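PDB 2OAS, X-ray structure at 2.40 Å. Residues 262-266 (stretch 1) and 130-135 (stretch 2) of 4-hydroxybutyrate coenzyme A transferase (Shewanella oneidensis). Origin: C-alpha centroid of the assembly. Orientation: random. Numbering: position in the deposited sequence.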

# COMPACT_ATOMS: atom_id res chain seq x y z
N THR A 262 -20.34 -6.68 -3.07
CA THR A 262 -19.77 -5.53 -3.78
C THR A 262 -20.15 -4.24 -3.09
O THR A 262 -21.00 -4.22 -2.19
CB THR A 262 -20.29 -5.35 -5.23
OG1 THR A 262 -21.72 -5.48 -5.25
CG2 THR A 262 -19.65 -6.33 -6.15
N GLY A 263 -19.52 -3.16 -3.54
CA GLY A 263 -19.80 -1.85 -2.99
C GLY A 263 -20.85 -1.18 -3.85
O GLY A 263 -21.58 -0.32 -3.38
N PHE A 264 -20.89 -1.56 -5.13
CA PHE A 264 -21.86 -1.02 -6.08
C PHE A 264 -21.96 -1.83 -7.38
O PHE A 264 -21.21 -2.78 -7.60
CB PHE A 264 -21.56 0.45 -6.39
CG PHE A 264 -20.11 0.74 -6.60
CD1 PHE A 264 -19.29 0.99 -5.52
CD2 PHE A 264 -19.58 0.74 -7.88
CE1 PHE A 264 -17.93 1.24 -5.70
CE2 PHE A 264 -18.22 0.99 -8.08
CZ PHE A 264 -17.39 1.24 -6.99
N ALA A 265 -22.92 -1.45 -8.22
CA ALA A 265 -23.15 -2.13 -9.49
C ALA A 265 -23.41 -1.12 -10.62
O ALA A 265 -23.86 0.00 -10.38
CB ALA A 265 -24.35 -3.07 -9.36
N LEU A 266 -23.16 -1.55 -11.85
CA LEU A 266 -23.34 -0.68 -13.01
C LEU A 266 -23.51 -1.55 -14.25
O LEU A 266 -22.65 -2.39 -14.54
CB LEU A 266 -22.12 0.22 -13.17
CG LEU A 266 -22.37 1.45 -14.03
CD1 LEU A 266 -23.14 2.44 -13.17
CD2 LEU A 266 -21.07 2.07 -14.51
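Stretch 2 130-135: GISVEA

Stretch 2 lies against stretch 1 as a short, roughly antiparallel backbone contact, held by three main-chain hydrogen bonds and a single beta bridge between Phe264 and Ser132. The touching parts, Gly263 to Ala265 and Ile131 to Glu134, run 151° apart. Stretch 2 forms no regular helix or strand: Ile131 has phi/psi -71/-3, Ser132 is extended at -137/104, Val133 turns to -96/-53, and Glu134 has a positive phi of 32°. At the bridge, the CA atoms of Phe264 and Ser132 are 4.5 Å apart; Gly263 CA lies 5.0 Å from Glu134 CA. On one side of this pair Ala265 N donates to Ile131 O at 2.9 Å. On the other, Gly263 O accepts from both Val133 N (3.1 Å) and Glu134 N (3.2 Å), the turn at Val133 bringing two successive amides to one carbonyl. Phe264 points its CA-to-CB bond toward stretch 2, with CB 3.0 Å from Ile131 O and CD1 4.1 Å from Glu134 CB. Apolar packing is slight: Ala265 CB meets Ile131 CB at 4.4 Å. A water extends the link, donating to Ile131 O (2.9 Å) and Ala265 O (2.8 Å) and hydrogen-bonding Ser132 OG at 2.5 Å. Together the stretches bury 263 Å².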

# COMPACT_ATOMS: atom_id res chain seq x y z
N GLY A 130 -29.74 1.61 -2.96
CA GLY A 130 -29.69 0.90 -4.23
C GLY A 130 -28.36 0.40 -4.77
O GLY A 130 -27.58 -0.24 -4.05
N ILE A 131 -28.10 0.70 -6.04
CA ILE A 131 -26.88 0.21 -6.69
C ILE A 131 -25.57 0.84 -6.23
O ILE A 131 -24.50 0.43 -6.69
CB ILE A 131 -26.98 0.33 -8.22
CG1 ILE A 131 -27.13 1.79 -8.63
CG2 ILE A 131 -28.12 -0.51 -8.71
CD1 ILE A 131 -27.16 2.00 -10.13
N SER A 132 -25.64 1.81 -5.34
CA SER A 132 -24.43 2.43 -4.82
C SER A 132 -24.44 2.66 -3.33
O SER A 132 -25.09 3.57 -2.84
CB SER A 132 -24.15 3.77 -5.50
OG SER A 132 -23.64 3.58 -6.80
N VAL A 133 -23.72 1.81 -2.60
CA VAL A 133 -23.63 1.97 -1.17
C VAL A 133 -22.34 2.74 -0.93
O VAL A 133 -22.34 3.78 -0.27
CB VAL A 133 -23.57 0.64 -0.44
CG1 VAL A 133 -23.37 0.87 1.05
CG2 VAL A 133 -24.87 -0.13 -0.67
N GLU A 134 -21.25 2.23 -1.49
CA GLU A 134 -19.95 2.89 -1.36
C GLU A 134 -19.75 3.65 -0.04
O GLU A 134 -19.84 3.06 1.04
CB GLU A 134 -19.68 3.83 -2.56
CG GLU A 134 -20.93 4.34 -3.32
CD GLU A 134 -21.11 5.85 -3.22
OE1 GLU A 134 -21.93 6.43 -3.97
OE2 GLU A 134 -20.43 6.45 -2.37
N ALA A 135 -19.48 4.94 -0.12
CA ALA A 135 -19.25 5.75 1.06
C ALA A 135 -20.40 6.69 1.37
O ALA A 135 -20.31 7.50 2.31
CB ALA A 135 -17.99 6.55 0.88
O HOH W 1 -23.23 2.10 -8.72